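Local coordinates for beta-N-acetylhexosaminidase (Akkermansia muciniphila, PDB 6JEB), which hydrolyses terminal non-reducing N-acetylglucosamine and N-acetylgalactosamine residues from beta-linked glycans, including N-glycans and chitobiose, as a family 20 glycoside hydrolase, at residues A[125-130]-A[185-190]; A[142-147]-A[199-204]; A[189-194]-A[257-262]. All blocks are in the same frame, centred on the assembly; numbering follows the deposited sequence.

Overall arrangement
Following the chain from the N terminus, segment 125-130 takes in the end of barrel strand 123-127, and its partner 185-190 returns at the end of strand 183-187: interaction 1 closes a 54-residue loop between neighbouring strands of the TIM barrel. Inside that loop lies 142-147, which meets 199-204 beyond it, so interaction 2 crosses interaction 1 and ties the short helices 143-148 and 195-200 together about 17 Å away, centre to centre. Interaction 3 starts on Asp189 and Met190, where interaction 1 ends, and reaches forward to 257-262 after strand 251-253; it also crosses interaction 2. Interactions 1 and 3 touch through Asp130 and His193, two residues of the charge relay system.

Interaction 1 of 3, residues A[125-130]-A[185-190]; sequences HLHLTD and IPEIDM
Two neighbouring parallel strands of the catalytic TIM barrel pair here, His125 with Ile185, Leu126 with Pro186 and His127 with Glu187, and their ends carry a buried histidine-carboxylate network. The backbone ladder runs from Leu126 N to Ile185 O (2.8 Å) and from Glu187 N back to Leu126 O (2.9 Å). On the face that carries His125, His127 and Glu187, the glutamate is extended, CG anti to its backbone N (chi1 -180°), which brings OE1 between the two imidazoles. His125 NE2 donates to Glu187 OE1 at 2.7 Å on its anti side; His127 ND1 donates to the same Glu187 OE1, also at 2.7 Å, from above the carboxylate plane. The two donors arrive from opposite faces of that plane, and OE1 lies near both ring planes; this double grip should hold the carboxylate firmly in rotation. Across the His127 ring, NE2 gives a nearly straight bond (169°) to the anti lone pair of Asp130 OD2 at 2.7 Å, linking the network to the charge relay system. Farther along, Asp189 N donates to Thr129 OG1 (3.0 Å), and water 1 bridges Thr129 N and Glu187 O. On the opposite side of the sheet from the histidines, Leu128 CD1 packs on Pro186 CB (3.9 Å). Strand 92-97 flanks strand 123-127 on its other side, and Glu187 OE2 takes a bond from Trp307. His253 of strand 251-253 stacks on His125, while Ile188 faces Val239 and Leu243 of helix 230-246.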
loop_
_atom_site.group_PDB
_atom_site.type_symbol
_atom_site.label_atom_id
_atom_site.label_comp_id
_atom_site.label_asym_id
_atom_site.label_seq_id
_atom_site.Cartn_x
_atom_site.Cartn_y
_atom_site.Cartn_z
ATOM N N HIS A 125 2.388 0.391 3.222
ATOM C CA HIS A 125 2.063 -0.949 3.687
ATOM C C HIS A 125 3.185 -1.882 3.237
ATOM O O HIS A 125 3.571 -1.875 2.061
ATOM C CB HIS A 125 0.687 -1.275 3.083
ATOM C CG HIS A 125 0.272 -2.715 3.089
ATOM N ND1 HIS A 125 -0.825 -3.138 2.367
ATOM C CD2 HIS A 125 0.782 -3.820 3.686
ATOM C CE1 HIS A 125 -0.969 -4.444 2.514
ATOM N NE2 HIS A 125 -0.007 -4.882 3.308
ATOM N N LEU A 126 3.762 -2.621 4.190
ATOM C CA LEU A 126 4.868 -3.544 3.922
ATOM C C LEU A 126 4.340 -4.975 3.894
ATOM O O LEU A 126 3.962 -5.524 4.937
ATOM C CB LEU A 126 5.947 -3.434 4.998
ATOM C CG LEU A 126 6.509 -2.046 5.291
ATOM C CD1 LEU A 126 7.526 -2.121 6.434
ATOM C CD2 LEU A 126 7.128 -1.438 4.035
ATOM N N HIS A 127 4.357 -5.594 2.717
ATOM C CA HIS A 127 3.993 -7.006 2.597
ATOM C C HIS A 127 5.258 -7.789 2.936
ATOM O O HIS A 127 6.091 -8.079 2.076
ATOM C CB HIS A 127 3.484 -7.313 1.193
ATOM C CG HIS A 127 2.866 -8.666 1.064
ATOM N ND1 HIS A 127 1.578 -8.940 1.478
ATOM C CD2 HIS A 127 3.359 -9.828 0.571
ATOM C CE1 HIS A 127 1.306 -10.213 1.248
ATOM N NE2 HIS A 127 2.370 -10.774 0.697
ATOM N N LEU A 128 5.423 -8.090 4.226
ATOM C CA LEU A 128 6.693 -8.586 4.747
ATOM C C LEU A 128 6.867 -10.091 4.597
ATOM O O LEU A 128 8.000 -10.581 4.717
ATOM C CB LEU A 128 6.817 -8.227 6.231
ATOM C CG LEU A 128 7.026 -6.740 6.540
ATOM C CD1 LEU A 128 6.693 -6.440 8.001
ATOM C CD2 LEU A 128 8.458 -6.310 6.233
ATOM N N THR A 129 5.776 -10.836 4.394
ATOM C CA THR A 129 5.811 -12.292 4.443
ATOM C C THR A 129 4.982 -12.872 3.306
ATOM O O THR A 129 3.906 -12.363 2.986
ATOM C CB THR A 129 5.282 -12.832 5.792
ATOM O OG1 THR A 129 3.864 -12.667 5.861
ATOM C CG2 THR A 129 5.917 -12.104 6.974
ATOM N N ASP A 130 5.482 -13.947 2.704
ATOM C CA ASP A 130 4.708 -14.657 1.692
ATOM C C ASP A 130 5.334 -16.030 1.459
ATOM O O ASP A 130 6.085 -16.536 2.303
ATOM C CB ASP A 130 4.573 -13.820 0.407
ATOM C CG ASP A 130 3.271 -14.106 -0.322
ATOM O OD1 ASP A 130 3.165 -15.191 -0.938
ATOM O OD2 ASP A 130 2.337 -13.268 -0.246
ATOM N N ILE A 185 2.421 0.422 7.786
ATOM C CA ILE A 185 1.495 -0.656 8.124
ATOM C C ILE A 185 2.165 -1.986 7.798
ATOM O O ILE A 185 2.294 -2.328 6.613
ATOM C CB ILE A 185 0.208 -0.540 7.289
ATOM C CG1 ILE A 185 -0.351 0.896 7.300
ATOM C CG2 ILE A 185 -0.813 -1.581 7.743
ATOM C CD1 ILE A 185 -0.688 1.422 8.676
ATOM N N PRO A 186 2.585 -2.769 8.789
ATOM C CA PRO A 186 3.169 -4.089 8.493
ATOM C C PRO A 186 2.081 -5.117 8.209
ATOM O O PRO A 186 1.006 -5.095 8.817
ATOM C CB PRO A 186 3.900 -4.441 9.795
ATOM C CG PRO A 186 3.013 -3.776 10.874
ATOM C CD PRO A 186 2.549 -2.470 10.237
ATOM N N GLU A 187 2.365 -6.035 7.280
ATOM C CA GLU A 187 1.472 -7.160 7.009
ATOM C C GLU A 187 2.181 -8.468 7.321
ATOM O O GLU A 187 3.265 -8.738 6.782
ATOM C CB GLU A 187 0.960 -7.190 5.564
ATOM C CG GLU A 187 0.016 -8.367 5.300
ATOM C CD GLU A 187 -0.398 -8.492 3.849
ATOM O OE1 GLU A 187 -0.135 -7.556 3.054
ATOM O OE2 GLU A 187 -0.990 -9.534 3.500
ATOM N N ILE A 188 1.570 -9.262 8.191
ATOM C CA ILE A 188 1.958 -10.648 8.437
ATOM C C ILE A 188 0.830 -11.485 7.856
ATOM O O ILE A 188 -0.232 -11.632 8.475
ATOM C CB ILE A 188 2.154 -10.936 9.931
ATOM C CG1 ILE A 188 3.031 -9.864 10.595
ATOM C CG2 ILE A 188 2.728 -12.344 10.136
ATOM C CD1 ILE A 188 4.442 -9.755 10.035
ATOM N N ASP A 189 1.028 -12.014 6.651
ATOM C CA ASP A 189 -0.066 -12.675 5.947
ATOM C C ASP A 189 -0.338 -14.046 6.580
ATOM O O ASP A 189 0.577 -14.857 6.770
ATOM C CB ASP A 189 0.281 -12.784 4.458
ATOM C CG ASP A 189 -0.932 -13.049 3.575
ATOM O OD1 ASP A 189 -1.957 -13.553 4.083
ATOM O OD2 ASP A 189 -0.838 -12.763 2.351
ATOM N N MET A 190 -1.595 -14.291 6.945
ATOM C CA MET A 190 -1.995 -15.547 7.564
ATOM C C MET A 190 -3.463 -15.781 7.248
ATOM O O MET A 190 -4.201 -14.825 6.988
ATOM C CB MET A 190 -1.795 -15.479 9.082
ATOM C CG MET A 190 -2.538 -14.330 9.732
ATOM S SD MET A 190 -2.157 -14.167 11.483
ATOM C CE MET A 190 -0.599 -13.328 11.414
HETATM O O HOH W 1 2.901 -10.013 4.157
HETATM O O HOH W 2 2.834 -14.993 5.134
#

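Interaction 2 of 3, residues A[142-147]-A[199-204]; sequences PKLKSV and AAYPEF
Lys143 lies against Tyr201 and Ala200 where helix 143-148 meets the C-terminal end of helix 195-200, a peripheral helix-to-helix contact among the helices and loops that follow strands 123-127 and 183-187 of the TIM barrel. Lys143 CB lies beside the phenol end of Tyr201, 3.5 Å from Tyr201 CZ, and Tyr201 OH accepts the backbone N-H of Lys143 (N to OH 3.1 Å). CG continues past that hydroxyl, and Lys143 CD passes Ala200 O at 3.5 Å. The remaining chain is fully extended and carries NZ to two waters. Water 3 lies 2.9 Å from Lys143 NZ, with Ala200 O and Glu203 OE1 both within hydrogen-bonding distance of it, more acceptors than it may be able to serve at once; water 4 joins Ala200 O to the same amine through a weak bond. Water 3 probably mediates between Lys143 and Glu203, whose charged atoms do not touch. Ala200 CB fits against the first turn of the other helix, 3.5 Å from Lys143 O. Val147, with CG1 anti to its backbone N (chi1 179°), directs CG1 against the carbonyl of Ala199 (Val147 CG1 to Ala199 O 3.6 Å) and its methyl. The Leu144 side chain crosses that of Tyr201 at about a right angle, Leu144 CD2 4.1 Å from Tyr201 CE2, and continues into a buried cluster with Trp134, Leu197 and Phe235. A leucine in place of Tyr201 would probably leave the Lys143 amide without its hydroxyl acceptor and open a gap beside Lys143 CB. Tyr201 has just left helical geometry, and its CB rests over the centre of the Phe204 ring.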
loop_
_atom_site.group_PDB
_atom_site.type_symbol
_atom_site.label_atom_id
_atom_site.label_comp_id
_atom_site.label_asym_id
_atom_site.label_seq_id
_atom_site.Cartn_x
_atom_site.Cartn_y
_atom_site.Cartn_z
ATOM N N PRO A 142 14.959 -17.958 15.178
ATOM C CA PRO A 142 16.095 -17.689 14.285
ATOM C C PRO A 142 15.989 -18.352 12.930
ATOM O O PRO A 142 16.699 -17.927 12.009
ATOM C CB PRO A 142 17.304 -18.209 15.074
ATOM C CG PRO A 142 16.723 -19.222 16.025
ATOM C CD PRO A 142 15.377 -18.673 16.399
ATOM N N LYS A 143 15.130 -19.361 12.760
ATOM C CA LYS A 143 15.000 -19.959 11.439
ATOM C C LYS A 143 14.253 -19.066 10.461
ATOM O O LYS A 143 14.292 -19.337 9.257
ATOM C CB LYS A 143 14.367 -21.350 11.495
ATOM C CG LYS A 143 15.165 -22.385 12.276
ATOM C CD LYS A 143 14.535 -23.765 12.063
ATOM C CE LYS A 143 15.098 -24.818 12.955
ATOM N NZ LYS A 143 14.541 -26.135 12.545
ATOM N N LEU A 144 13.578 -18.011 10.930
ATOM C CA LEU A 144 13.056 -17.044 9.973
ATOM C C LEU A 144 14.194 -16.448 9.159
ATOM O O LEU A 144 14.065 -16.255 7.944
ATOM C CB LEU A 144 12.266 -15.943 10.686
ATOM C CG LEU A 144 11.049 -16.424 11.484
ATOM C CD1 LEU A 144 10.412 -15.244 12.202
ATOM C CD2 LEU A 144 10.034 -17.092 10.561
ATOM N N LYS A 145 15.326 -16.161 9.815
ATOM C CA LYS A 145 16.501 -15.667 9.103
ATOM C C LYS A 145 17.208 -16.789 8.350
ATOM O O LYS A 145 17.473 -16.670 7.150
ATOM C CB LYS A 145 17.469 -14.985 10.077
ATOM C CG LYS A 145 18.818 -14.608 9.463
ATOM C CD LYS A 145 18.701 -13.553 8.370
ATOM C CE LYS A 145 20.070 -13.248 7.752
ATOM N NZ LYS A 145 20.010 -12.137 6.727
ATOM N N SER A 146 17.509 -17.898 9.029
ATOM C CA SER A 146 18.388 -18.889 8.408
ATOM C C SER A 146 17.706 -19.646 7.276
ATOM O O SER A 146 18.389 -20.118 6.353
ATOM C CB SER A 146 18.927 -19.863 9.451
ATOM O OG SER A 146 17.873 -20.633 9.994
ATOM N N VAL A 147 16.376 -19.781 7.329
ATOM C CA VAL A 147 15.623 -20.526 6.321
ATOM C C VAL A 147 14.654 -19.632 5.550
ATOM O O VAL A 147 14.749 -19.508 4.326
ATOM C CB VAL A 147 14.876 -21.716 6.949
ATOM C CG1 VAL A 147 14.081 -22.455 5.884
ATOM C CG2 VAL A 147 15.857 -22.664 7.646
ATOM N N ALA A 199 8.680 -23.701 5.382
ATOM C CA ALA A 199 10.053 -24.157 5.183
ATOM C C ALA A 199 10.860 -24.060 6.474
ATOM O O ALA A 199 11.660 -24.956 6.784
ATOM C CB ALA A 199 10.715 -23.345 4.068
ATOM N N ALA A 200 10.636 -22.997 7.256
ATOM C CA ALA A 200 11.376 -22.799 8.500
ATOM C C ALA A 200 10.788 -23.601 9.655
ATOM O O ALA A 200 11.531 -24.225 10.424
ATOM C CB ALA A 200 11.397 -21.314 8.859
ATOM N N TYR A 201 9.462 -23.572 9.804
ATOM C CA TYR A 201 8.769 -24.122 10.971
ATOM C C TYR A 201 7.608 -24.993 10.504
ATOM O O TYR A 201 6.431 -24.635 10.664
ATOM C CB TYR A 201 8.299 -23.004 11.909
ATOM C CG TYR A 201 9.461 -22.290 12.563
ATOM C CD1 TYR A 201 10.191 -22.908 13.571
ATOM C CD2 TYR A 201 9.857 -21.017 12.150
ATOM C CE1 TYR A 201 11.279 -22.290 14.158
ATOM C CE2 TYR A 201 10.948 -20.385 12.736
ATOM C CZ TYR A 201 11.648 -21.028 13.747
ATOM O OH TYR A 201 12.735 -20.418 14.326
ATOM N N PRO A 202 7.908 -26.157 9.922
ATOM C CA PRO A 202 6.827 -27.042 9.462
ATOM C C PRO A 202 5.891 -27.450 10.579
ATOM O O PRO A 202 4.710 -27.734 10.325
ATOM C CB PRO A 202 7.584 -28.246 8.885
ATOM C CG PRO A 202 8.921 -28.219 9.587
ATOM C CD PRO A 202 9.240 -26.759 9.728
ATOM N N GLU A 203 6.385 -27.462 11.821
ATOM C CA GLU A 203 5.569 -27.834 12.969
ATOM C C GLU A 203 4.401 -26.881 13.214
ATOM O O GLU A 203 3.524 -27.213 14.019
ATOM C CB GLU A 203 6.441 -27.935 14.228
ATOM C CG GLU A 203 7.140 -26.625 14.635
ATOM C CD GLU A 203 8.584 -26.539 14.166
ATOM O OE1 GLU A 203 8.869 -26.961 13.026
ATOM O OE2 GLU A 203 9.445 -26.057 14.942
ATOM N N PHE A 204 4.361 -25.717 12.558
ATOM C CA PHE A 204 3.230 -24.806 12.715
ATOM C C PHE A 204 2.036 -25.184 11.845
ATOM O O PHE A 204 1.005 -24.507 11.919
ATOM C CB PHE A 204 3.621 -23.364 12.355
ATOM C CG PHE A 204 4.653 -22.736 13.262
ATOM C CD1 PHE A 204 5.078 -23.351 14.436
ATOM C CD2 PHE A 204 5.188 -21.493 12.931
ATOM C CE1 PHE A 204 6.043 -22.731 15.262
ATOM C CE2 PHE A 204 6.144 -20.867 13.738
ATOM C CZ PHE A 204 6.574 -21.488 14.906
HETATM O O HOH W 3 11.666 -26.064 12.582
HETATM O O HOH W 4 13.568 -26.037 9.293
#

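Interaction 3 of 3, residues A[189-194]-A[257-262]; sequences DMPGHN and DEAPTE. With ACM (acetamide), chain C.
Asp189 meets Asp257 carboxylate to carboxylate in the active-site loops at the barrel's C-terminal mouth: Asp189 OD2 lies only 2.6 Å from Asp257 OD1, with the two groups nearly coplanar. Asp189 OD1 takes the backbone N-H of Gly256, and water 5 ties it to Gly192 N and Asp257 O. Next comes Pro191, behind a cis peptide bond, with Pro191 CG touching Ala259 CB at 4.2 Å. Gly192 brings the two backbones nearest, its CA 4.9 Å from Ala259 CA, where a side chain would point into tight quarters against Ala259. His193 follows, with water 6 joining its backbone N to Glu258 O. Its CG is anti to the carbonyl carbon (chi1 -82°), which turns the ring toward the second loop: His193 NE2 donates to the anti lone pair of Glu258 OE1 at 2.7 Å, and the acceptor lies almost exactly in the ring plane. On the other side of the ring, His193 ND1 is bonded to Asp130 OD1, completing the Asp130-His193-Glu258 charge relay. Acetamide N lies 2.5 Å from Asp257 OD2, shorter than expected for such a bond and so uncertain in detail; Tyr352 OH also binds this ligand. Asp257, with Asp189 against its other oxygen, faces the acetamide nitrogen, consistent with substrate-assisted catalysis, in which the sugar's own acetamido group takes part while Glu258 stands in the relay beside it.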
loop_
_atom_site.group_PDB
_atom_site.type_symbol
_atom_site.label_atom_id
_atom_site.label_comp_id
_atom_site.label_asym_id
_atom_site.label_seq_id
_atom_site.Cartn_x
_atom_site.Cartn_y
_atom_site.Cartn_z
ATOM N N ASP A 189 1.028 -12.014 6.651
ATOM C CA ASP A 189 -0.066 -12.675 5.947
ATOM C C ASP A 189 -0.338 -14.046 6.580
ATOM O O ASP A 189 0.577 -14.857 6.770
ATOM C CB ASP A 189 0.281 -12.784 4.458
ATOM C CG ASP A 189 -0.932 -13.049 3.575
ATOM O OD1 ASP A 189 -1.957 -13.553 4.083
ATOM O OD2 ASP A 189 -0.838 -12.763 2.351
ATOM N N MET A 190 -1.595 -14.291 6.945
ATOM C CA MET A 190 -1.995 -15.547 7.564
ATOM C C MET A 190 -3.463 -15.781 7.248
ATOM O O MET A 190 -4.201 -14.825 6.988
ATOM C CB MET A 190 -1.795 -15.479 9.082
ATOM C CG MET A 190 -2.538 -14.330 9.732
ATOM S SD MET A 190 -2.157 -14.167 11.483
ATOM C CE MET A 190 -0.599 -13.328 11.414
ATOM N N PRO A 191 -3.928 -17.044 7.268
ATOM C CA PRO A 191 -3.172 -18.255 7.598
ATOM C C PRO A 191 -2.408 -18.851 6.414
ATOM O O PRO A 191 -1.605 -19.764 6.627
ATOM C CB PRO A 191 -4.266 -19.216 8.073
ATOM C CG PRO A 191 -5.470 -18.836 7.238
ATOM C CD PRO A 191 -5.364 -17.326 7.068
ATOM N N GLY A 192 -2.651 -18.356 5.204
ATOM C CA GLY A 192 -1.992 -18.840 4.012
ATOM C C GLY A 192 -0.840 -17.960 3.582
ATOM O O GLY A 192 -0.289 -17.178 4.367
ATOM N N HIS A 193 -0.471 -18.083 2.306
ATOM C CA HIS A 193 0.711 -17.408 1.773
ATOM C C HIS A 193 1.908 -17.612 2.697
ATOM O O HIS A 193 2.677 -16.689 2.987
ATOM C CB HIS A 193 0.433 -15.926 1.488
ATOM C CG HIS A 193 -0.237 -15.695 0.169
ATOM N ND1 HIS A 193 0.471 -15.608 -1.011
ATOM C CD2 HIS A 193 -1.546 -15.566 -0.164
ATOM C CE1 HIS A 193 -0.370 -15.413 -2.014
ATOM N NE2 HIS A 193 -1.602 -15.386 -1.527
ATOM N N ASN A 194 2.080 -18.863 3.131
ATOM C CA ASN A 194 2.964 -19.183 4.244
ATOM C C ASN A 194 3.994 -20.252 3.894
ATOM O O ASN A 194 4.501 -20.927 4.797
ATOM C CB ASN A 194 2.151 -19.604 5.475
ATOM C CG ASN A 194 2.076 -18.510 6.525
ATOM O OD1 ASN A 194 3.008 -17.717 6.679
ATOM N ND2 ASN A 194 0.979 -18.477 7.271
ATOM N N ASP A 257 -5.622 -13.492 2.374
ATOM C CA ASP A 257 -5.964 -13.703 0.979
ATOM C C ASP A 257 -5.606 -15.114 0.524
ATOM O O ASP A 257 -4.656 -15.733 1.015
ATOM C CB ASP A 257 -5.240 -12.689 0.095
ATOM C CG ASP A 257 -3.724 -12.729 0.262
ATOM O OD1 ASP A 257 -3.242 -12.839 1.406
ATOM O OD2 ASP A 257 -3.012 -12.648 -0.759
ATOM N N GLU A 258 -6.392 -15.620 -0.428
ATOM C CA GLU A 258 -6.067 -16.843 -1.165
ATOM C C GLU A 258 -5.680 -17.979 -0.225
ATOM O O GLU A 258 -4.623 -18.607 -0.362
ATOM C CB GLU A 258 -4.994 -16.587 -2.227
ATOM C CG GLU A 258 -5.386 -15.481 -3.202
ATOM C CD GLU A 258 -4.278 -15.114 -4.172
ATOM O OE1 GLU A 258 -3.102 -15.055 -3.757
ATOM O OE2 GLU A 258 -4.585 -14.867 -5.358
ATOM N N ALA A 259 -6.555 -18.231 0.751
ATOM C CA ALA A 259 -6.334 -19.225 1.800
ATOM C C ALA A 259 -7.380 -20.325 1.659
ATOM O O ALA A 259 -8.335 -20.392 2.449
ATOM C CB ALA A 259 -6.382 -18.584 3.187
ATOM N N PRO A 260 -7.224 -21.217 0.677
ATOM C CA PRO A 260 -8.167 -22.333 0.552
ATOM C C PRO A 260 -8.053 -23.231 1.773
ATOM O O PRO A 260 -6.979 -23.389 2.354
ATOM C CB PRO A 260 -7.687 -23.054 -0.710
ATOM C CG PRO A 260 -6.223 -22.784 -0.749
ATOM C CD PRO A 260 -6.066 -21.372 -0.224
ATOM N N THR A 261 -9.175 -23.825 2.168
ATOM C CA THR A 261 -9.237 -24.491 3.463
ATOM C C THR A 261 -9.166 -26.011 3.378
ATOM O O THR A 261 -9.402 -26.682 4.388
ATOM C CB THR A 261 -10.483 -24.052 4.226
ATOM O OG1 THR A 261 -11.625 -24.210 3.384
ATOM C CG2 THR A 261 -10.363 -22.586 4.655
ATOM N N GLU A 262 -8.811 -26.559 2.214
ATOM C CA GLU A 262 -8.722 -28.007 2.028
ATOM C C GLU A 262 -7.931 -28.692 3.142
ATOM O O GLU A 262 -8.354 -29.727 3.669
ATOM C CB GLU A 262 -8.085 -28.295 0.669
ATOM C CG GLU A 262 -7.755 -29.752 0.434
ATOM C CD GLU A 262 -6.960 -29.965 -0.838
ATOM O OE1 GLU A 262 -7.021 -29.096 -1.733
ATOM O OE2 GLU A 262 -6.267 -30.999 -0.940
HETATM C C1 ACM C . -3.911 -10.528 -3.239
HETATM O O ACM C . -3.896 -10.053 -4.329
HETATM N N ACM C . -3.434 -11.864 -3.074
HETATM C C2 ACM C . -4.419 -9.795 -2.010
HETATM O O HOH W 5 -3.565 -15.987 3.719
HETATM O O HOH W 6 -2.106 -19.397 0.309
#